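Local coordinates for peroxisomal membrane protein LPX1 (Saccharomyces cerevisiae, PDB 2Y6U) that hydrolyses acyl esters in the peroxisome, acting as a lipase and phospholipase A of the alpha/beta-hydrolase family, at residues Thr287-Gly292 with Gln311-Asp316; Ser64-Glu69 with Ile236-Thr241; Asp120-Ala125 with Val156-Leu161. One frame throughout, in Å; residues are numbered along the deposited sequence.

Interaction 1: residues Thr287-Gly292 with Gln311-Asp316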
# COMPACT_ATOMS: atom_id res chain seq x y z
N THR A 287 -3.38 5.15 19.67
CA THR A 287 -4.14 6.10 18.90
C THR A 287 -4.86 7.04 19.84
O THR A 287 -5.65 6.63 20.82
CB THR A 287 -5.13 5.32 18.02
OG1 THR A 287 -4.41 4.43 17.18
CG2 THR A 287 -5.96 6.32 17.16
N ILE A 288 -4.53 8.30 19.71
CA ILE A 288 -5.15 9.37 20.47
C ILE A 288 -6.26 9.96 19.61
O ILE A 288 -6.03 10.32 18.46
CB ILE A 288 -4.13 10.48 20.74
CG1 ILE A 288 -2.83 9.93 21.31
CG2 ILE A 288 -4.75 11.57 21.59
CD1 ILE A 288 -2.97 9.00 22.64
N HIS A 289 -7.44 10.16 20.19
CA HIS A 289 -8.57 10.68 19.48
C HIS A 289 -8.93 11.95 20.19
O HIS A 289 -9.25 11.93 21.37
CB HIS A 289 -9.66 9.64 19.56
CG HIS A 289 -10.89 9.96 18.79
ND1 HIS A 289 -12.02 9.17 18.89
CD2 HIS A 289 -11.19 10.96 17.92
CE1 HIS A 289 -12.95 9.67 18.11
NE2 HIS A 289 -12.47 10.73 17.48
N ILE A 290 -8.75 13.08 19.53
CA ILE A 290 -9.00 14.37 20.10
C ILE A 290 -10.28 14.87 19.46
O ILE A 290 -10.41 14.93 18.23
CB ILE A 290 -7.87 15.35 19.84
CG1 ILE A 290 -6.55 14.82 20.43
CG2 ILE A 290 -8.22 16.82 20.43
CD1 ILE A 290 -5.29 15.65 20.20
N VAL A 291 -11.25 15.19 20.30
CA VAL A 291 -12.53 15.68 19.81
C VAL A 291 -12.85 17.00 20.46
O VAL A 291 -12.41 17.30 21.57
CB VAL A 291 -13.70 14.70 19.97
CG1 VAL A 291 -13.39 13.27 19.38
CG2 VAL A 291 -14.11 14.60 21.45
N GLY A 292 -13.60 17.83 19.75
CA GLY A 292 -14.17 19.04 20.28
C GLY A 292 -15.49 18.72 21.06
O GLY A 292 -16.35 18.05 20.54
N GLN A 311 -7.69 -1.04 19.64
CA GLN A 311 -7.29 -1.77 20.85
C GLN A 311 -6.56 -0.88 21.83
O GLN A 311 -6.62 -1.13 22.99
CB GLN A 311 -6.34 -2.94 20.52
CG GLN A 311 -6.97 -4.17 19.98
CD GLN A 311 -5.92 -5.20 19.31
OE1 GLN A 311 -4.79 -4.84 18.78
NE2 GLN A 311 -6.33 -6.45 19.30
N ASN A 312 -5.82 0.11 21.34
CA ASN A 312 -5.00 0.95 22.19
C ASN A 312 -5.43 2.37 21.97
O ASN A 312 -4.92 3.07 21.10
CB ASN A 312 -3.50 0.74 21.89
CG ASN A 312 -2.57 1.39 22.93
OD1 ASN A 312 -3.05 2.09 23.86
ND2 ASN A 312 -1.25 1.19 22.80
N TYR A 313 -6.41 2.82 22.74
CA TYR A 313 -7.18 4.02 22.41
C TYR A 313 -7.26 4.97 23.59
O TYR A 313 -7.40 4.50 24.78
CB TYR A 313 -8.58 3.56 22.09
CG TYR A 313 -9.61 4.65 21.82
CD1 TYR A 313 -9.77 5.19 20.59
CD2 TYR A 313 -10.40 5.20 22.88
CE1 TYR A 313 -10.64 6.15 20.33
CE2 TYR A 313 -11.29 6.11 22.64
CZ TYR A 313 -11.45 6.62 21.37
OH TYR A 313 -12.41 7.57 21.14
N HIS A 314 -7.13 6.28 23.32
CA HIS A 314 -7.28 7.29 24.34
C HIS A 314 -8.06 8.44 23.76
O HIS A 314 -7.68 8.98 22.71
CB HIS A 314 -5.93 7.81 24.78
CG HIS A 314 -6.02 8.99 25.73
ND1 HIS A 314 -5.91 8.86 27.11
CD2 HIS A 314 -6.27 10.30 25.51
CE1 HIS A 314 -6.01 10.06 27.67
NE2 HIS A 314 -6.29 10.94 26.73
N LEU A 315 -9.13 8.88 24.42
CA LEU A 315 -9.91 10.03 24.00
C LEU A 315 -9.49 11.26 24.82
O LEU A 315 -9.34 11.19 26.07
CB LEU A 315 -11.45 9.80 24.23
CG LEU A 315 -12.35 10.97 23.72
CD1 LEU A 315 -12.47 10.98 22.15
CD2 LEU A 315 -13.67 10.93 24.52
N ASP A 316 -9.31 12.42 24.14
CA ASP A 316 -9.21 13.72 24.82
C ASP A 316 -10.29 14.62 24.29
O ASP A 316 -10.48 14.72 23.09
CB ASP A 316 -7.96 14.50 24.47
CG ASP A 316 -6.82 14.06 25.19
OD1 ASP A 316 -6.87 13.99 26.47
OD2 ASP A 316 -5.89 13.66 24.46
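The imidazole of His-289 meets two side chains of 311-316. Over one face lies the methyl Leu-315 CD1, 4.0 Å from the ring centroid in a CH-pi contact, and at the edge ND1 meets Tyr-313 OH at 2.8 Å in a hydrogen bond that either atom could donate. His-289 CG stands anti to the backbone N (chi1 -176°), and from there the ring runs side by side with Leu-315, the two side chains pointing the same way. The two aromatic rings touch rim to rim, their planes at 72°. Leu-315 CD1 also reaches Val-291 CG1. This side of the sheet is packed by helix 300-309.

Side chains on the other side are Ile-288, Ile-290, His-314 and Asp-316. Ile-288 CD1 rests 3.8 Å from His-314 CB, while its CG2 lies 3.7 Å from Asp-316 OD2. His-314 NE2 donates in its own ring plane to Asp-316 OD1 at 3.1 Å, coming from 52° above the carboxylate plane.

Between these two sets of side chains, five backbone bonds of a parallel pair run from Thr-287 N to Asn-312 O through to Val-291 N to Asp-316 O, attaching 313-318, the outermost strand of the sheet in this chain, to 286-292. Arg-336 forms a salt bridge with Asp-316 OD1, and His-340 hydrogen-bonds to OD2. With two histidines and an arginine around it, this buried carboxylate probably remains ionised, and its negative charge would favour a proton on His-314 NE2.

Interaction 2: residues Ser64-Glu69 with Ile236-Thr241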
# COMPACT_ATOMS: atom_id res chain seq x y z
N SER A 64 -5.55 22.95 4.01
CA SER A 64 -4.25 22.72 3.35
C SER A 64 -3.25 22.52 4.45
O SER A 64 -3.57 22.72 5.60
CB SER A 64 -3.83 23.94 2.50
OG SER A 64 -3.48 25.06 3.34
N LYS A 65 -2.01 22.34 4.07
CA LYS A 65 -0.91 22.15 4.97
C LYS A 65 -0.65 23.41 5.82
O LYS A 65 -0.08 23.29 6.88
CB LYS A 65 0.30 21.80 4.17
CG LYS A 65 0.81 22.97 3.32
CD LYS A 65 2.01 22.58 2.43
CE LYS A 65 2.20 23.74 1.44
NZ LYS A 65 3.34 23.56 0.45
N VAL A 66 -1.12 24.57 5.38
CA VAL A 66 -0.81 25.81 6.05
C VAL A 66 -1.39 25.89 7.48
O VAL A 66 -0.86 26.62 8.35
CB VAL A 66 -1.25 27.07 5.25
CG1 VAL A 66 -2.77 27.46 5.44
CG2 VAL A 66 -0.32 28.23 5.63
N VAL A 67 -2.45 25.12 7.73
CA VAL A 67 -3.13 25.17 9.03
C VAL A 67 -2.26 24.63 10.16
O VAL A 67 -2.54 24.90 11.34
CB VAL A 67 -4.48 24.40 9.03
CG1 VAL A 67 -5.43 25.02 7.94
CG2 VAL A 67 -4.31 22.87 8.89
N TRP A 68 -1.18 23.94 9.80
CA TRP A 68 -0.25 23.44 10.78
C TRP A 68 0.96 24.32 11.01
O TRP A 68 1.75 24.09 11.97
CB TRP A 68 0.19 22.04 10.42
CG TRP A 68 -0.88 21.10 10.07
CD1 TRP A 68 -1.15 20.60 8.84
CD2 TRP A 68 -1.83 20.49 10.98
NE1 TRP A 68 -2.17 19.70 8.91
CE2 TRP A 68 -2.61 19.58 10.19
CE3 TRP A 68 -2.10 20.60 12.31
CZ2 TRP A 68 -3.62 18.86 10.71
CZ3 TRP A 68 -3.11 19.78 12.86
CH2 TRP A 68 -3.84 18.95 12.06
N GLU A 69 1.15 25.38 10.22
CA GLU A 69 2.31 26.20 10.47
C GLU A 69 2.41 26.83 11.85
O GLU A 69 3.51 26.88 12.43
CB GLU A 69 2.54 27.26 9.35
CG GLU A 69 2.76 26.55 8.03
CD GLU A 69 2.99 27.60 6.83
OE1 GLU A 69 2.93 28.81 7.03
OE2 GLU A 69 3.09 27.14 5.70
N ILE A 236 -5.51 32.97 4.78
CA ILE A 236 -5.80 34.04 3.84
C ILE A 236 -4.65 34.27 2.88
O ILE A 236 -4.84 34.34 1.65
CB ILE A 236 -6.22 35.34 4.58
CG1 ILE A 236 -7.62 35.15 5.21
CG2 ILE A 236 -6.14 36.57 3.62
CD1 ILE A 236 -8.00 36.19 6.41
N ASP A 237 -3.45 34.33 3.42
CA ASP A 237 -2.26 34.61 2.62
C ASP A 237 -1.88 33.41 1.73
O ASP A 237 -1.34 33.61 0.61
CB ASP A 237 -1.08 35.00 3.54
CG ASP A 237 -1.27 36.42 4.17
OD1 ASP A 237 -1.94 37.24 3.54
OD2 ASP A 237 -0.79 36.68 5.30
N PHE A 238 -2.11 32.21 2.22
CA PHE A 238 -1.67 30.98 1.49
C PHE A 238 -2.60 30.70 0.29
O PHE A 238 -2.18 30.29 -0.79
CB PHE A 238 -1.64 29.82 2.41
CG PHE A 238 -1.41 28.49 1.72
CD1 PHE A 238 -0.13 28.04 1.47
CD2 PHE A 238 -2.48 27.68 1.38
CE1 PHE A 238 0.07 26.83 0.84
CE2 PHE A 238 -2.30 26.50 0.78
CZ PHE A 238 -1.03 26.06 0.50
N GLU A 239 -3.90 30.93 0.50
CA GLU A 239 -4.92 30.63 -0.50
C GLU A 239 -4.95 31.65 -1.63
O GLU A 239 -5.47 31.36 -2.69
CB GLU A 239 -6.33 30.52 0.15
CG GLU A 239 -6.59 29.29 1.05
CD GLU A 239 -6.59 27.95 0.23
OE1 GLU A 239 -6.82 28.03 -1.02
OE2 GLU A 239 -6.47 26.83 0.86
N ARG A 240 -4.45 32.87 -1.40
CA ARG A 240 -4.66 33.94 -2.36
C ARG A 240 -3.87 33.66 -3.65
O ARG A 240 -2.67 33.45 -3.57
CB ARG A 240 -4.21 35.27 -1.76
CG ARG A 240 -4.33 36.46 -2.65
CD ARG A 240 -3.65 37.67 -1.98
NE ARG A 240 -4.40 38.24 -0.87
CZ ARG A 240 -4.06 38.19 0.43
NH1 ARG A 240 -2.95 37.59 0.85
NH2 ARG A 240 -4.84 38.78 1.34
N THR A 241 -4.57 33.58 -4.79
CA THR A 241 -3.93 33.59 -6.12
C THR A 241 -4.60 34.67 -7.02
O THR A 241 -5.82 34.95 -6.92
CB THR A 241 -3.89 32.19 -6.83
OG1 THR A 241 -5.07 32.01 -7.64
CG2 THR A 241 -3.71 31.03 -5.83
O HOH W 1 -5.41 26.81 3.31
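Phe-238, near the end of helix 229-239, lays one ring face against Val-66, whose backbone N-H closes an ST turn by donating to Ser-64 OG. Val-66 CB sits over the ring in a CH-pi contact, 4.1 Å from the centroid and displaced toward the CG rim, where CB to CG is 3.8 Å. The two side chains slide past each other in opposite directions. Phe-238 points from the helix toward the loop, with CG anti to its backbone N (chi1 171°).

Farther along the ring, Ser-64 OG approaches Phe-238 CE2 obliquely at 3.2 Å. Lys-65 crosses the phenylalanine at about a right angle, with CE 3.8 Å from CE1; its NZ goes on to salt bridges with Asp-36 and Asp-99. Lys-256 adds a cation-pi contact to the same ring.

The contact joins the loop after strand 51-58 of the alpha/beta-hydrolase core to the largely helical insertion between strands 164-168 and 286-292, probably the cap. A water bridges the two segments: it lies 2.6 Å from Ser-64 OG and donates to Glu-239 OE2 at 2.7 Å, while OE1 accepts from Met-257 N.

Interaction 3: residues Asp120-Ala125 with Val156-Leu161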
# COMPACT_ATOMS: atom_id res chain seq x y z
N ASP A 120 -0.68 8.39 -1.17
CA ASP A 120 0.19 9.55 -1.45
C ASP A 120 1.06 9.90 -0.22
O ASP A 120 2.27 10.13 -0.33
CB ASP A 120 -0.68 10.75 -1.82
CG ASP A 120 -1.39 10.54 -3.18
OD1 ASP A 120 -0.92 9.72 -4.00
OD2 ASP A 120 -2.45 11.19 -3.37
N VAL A 121 0.41 9.86 0.95
CA VAL A 121 1.05 10.14 2.20
C VAL A 121 2.14 9.14 2.38
O VAL A 121 3.28 9.48 2.79
CB VAL A 121 0.10 10.15 3.36
CG1 VAL A 121 0.91 10.27 4.72
CG2 VAL A 121 -0.92 11.39 3.26
N LEU A 122 1.85 7.86 2.18
CA LEU A 122 2.86 6.83 2.36
C LEU A 122 4.04 7.01 1.40
O LEU A 122 5.19 6.78 1.77
CB LEU A 122 2.27 5.45 2.22
CG LEU A 122 1.30 5.07 3.39
CD1 LEU A 122 0.64 3.68 3.00
CD2 LEU A 122 2.05 4.97 4.71
N LYS A 123 3.73 7.32 0.16
CA LYS A 123 4.78 7.50 -0.86
C LYS A 123 5.78 8.61 -0.35
O LYS A 123 6.97 8.40 -0.37
CB LYS A 123 4.15 7.87 -2.22
CG LYS A 123 5.21 7.89 -3.34
CD LYS A 123 4.47 8.20 -4.69
CE LYS A 123 5.29 7.93 -5.98
NZ LYS A 123 6.15 9.05 -6.07
N ILE A 124 5.24 9.71 0.10
CA ILE A 124 6.04 10.84 0.64
C ILE A 124 6.84 10.46 1.91
O ILE A 124 8.06 10.62 1.99
CB ILE A 124 5.18 12.02 0.92
CG1 ILE A 124 4.64 12.64 -0.38
CG2 ILE A 124 5.99 13.15 1.73
CD1 ILE A 124 3.47 13.72 -0.15
N ALA A 125 6.12 9.96 2.90
CA ALA A 125 6.72 9.66 4.18
C ALA A 125 7.68 8.55 4.15
O ALA A 125 8.76 8.60 4.84
CB ALA A 125 5.56 9.40 5.24
N VAL A 156 -3.18 0.93 8.05
CA VAL A 156 -3.73 -0.24 7.46
C VAL A 156 -2.88 -0.74 6.30
O VAL A 156 -2.60 -1.95 6.15
CB VAL A 156 -5.23 -0.04 7.04
CG1 VAL A 156 -5.69 -1.25 6.18
CG2 VAL A 156 -6.16 0.15 8.36
N LEU A 157 -2.50 0.19 5.44
CA LEU A 157 -1.82 -0.16 4.23
C LEU A 157 -0.30 -0.41 4.46
O LEU A 157 0.34 -0.99 3.62
CB LEU A 157 -1.93 1.00 3.22
CG LEU A 157 -3.39 1.18 2.73
CD1 LEU A 157 -3.44 2.45 1.82
CD2 LEU A 157 -3.89 -0.11 1.99
N GLN A 158 0.24 0.12 5.54
CA GLN A 158 1.70 0.04 5.84
C GLN A 158 1.84 0.14 7.40
O GLN A 158 2.09 1.21 7.93
CB GLN A 158 2.38 1.17 5.15
CG GLN A 158 3.97 1.28 5.45
CD GLN A 158 4.63 -0.03 5.52
OE1 GLN A 158 4.55 -0.72 6.55
NE2 GLN A 158 5.30 -0.43 4.42
N PRO A 159 1.67 -0.94 8.10
CA PRO A 159 1.61 -0.87 9.50
C PRO A 159 3.00 -0.79 10.18
O PRO A 159 3.11 -0.84 11.43
CB PRO A 159 0.89 -2.21 9.86
CG PRO A 159 1.37 -3.15 8.90
CD PRO A 159 1.35 -2.30 7.65
N ASN A 160 4.07 -0.58 9.43
CA ASN A 160 5.39 -0.57 10.05
C ASN A 160 5.98 0.83 10.08
O ASN A 160 7.13 1.00 10.40
CB ASN A 160 6.24 -1.52 9.25
CG ASN A 160 5.67 -2.87 9.17
OD1 ASN A 160 5.55 -3.53 10.21
ND2 ASN A 160 5.31 -3.36 7.92
N LEU A 161 5.20 1.85 9.73
CA LEU A 161 5.72 3.19 9.63
C LEU A 161 5.39 4.03 10.88
O LEU A 161 6.32 4.56 11.44
CB LEU A 161 5.22 3.92 8.41
CG LEU A 161 5.73 5.37 8.06
CD1 LEU A 161 7.20 5.32 7.81
CD2 LEU A 161 4.86 5.93 6.86
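Leu-122 inserts its forked end between three residues of 156-161. CD1 touches Leu-157 CB at 3.7 Å and is equally close to Gln-158 CB, whereas CD2 meets Leu-161 CD2 at 3.7 Å. The Leu-122 and Leu-157 side chains cross at about a right angle, but Leu-122 and Leu-161 slide past each other in opposite directions. One turn further along the helix, Ala-125 CB lies 3.9 Å from that same Leu-161 CD2, which thus bridges two positions of helix 114-125. The contact across the two segments is purely apolar. An alanine in place of Leu-122 would probably open a gap facing Leu-157 and Gln-158 and take from Leu-161 CD2 its methyl partner, with Ala-125 CB still beside it.

What sets the receiving side is the way the chain leaves helix 146-157. Gln-158 is the first residue to depart from helical backbone angles, and a type I beta turn from Gln-158 to Leu-161 brings the latter's side chain back to helix 114-125. Gln-158 offers only its CB to Leu-122; beyond CG the chain bends (chi2 39°) and its amide leads away. There OE1 accepts the backbone N of Asn-160 at 2.9 Å, in the carbonyl plane on a lone pair, with a weak second bond from Asn-160 ND2 at 3.1 Å.

Outside this shell, Leu-161 O is bound by Asn-139 ND2 of the central sheet. The dimer partner also arrives here: Arg-119 NH1 of the second subunit bonds to Leu-157 O, and Leu-157 packs on Leu-157 of that subunit. Helix 114-125 and helix 146-157 are the connections of successive beta-alpha-beta crossovers, running 84-92 to 137-144 to 164-168, an arrangement typical of the alpha/beta-hydrolase core.

The three contacts lie apart in one alpha/beta-hydrolase chain. Interaction 1 belongs to the far edge of the central sheet, interaction 3 to helices packed against that sheet, and interaction 2 to the junction with the probable cap. Centres of interactions 1 and 2 are about 27 Å apart, those of 1 and 3 about 21 Å; nearest atoms of interactions 2 and 3 approach to about 9 Å. Along the chain, interaction 3 is nested inside the loop closed by interaction 2, and interaction 1 follows both. The probable nucleophile elbow lies between strand 137-144 and helix 146-157, whose far end enters interaction 3. A glycerol, probably from the crystallisation liquor, lies about 4 Å from the Glu-239 side chain beside interaction 2.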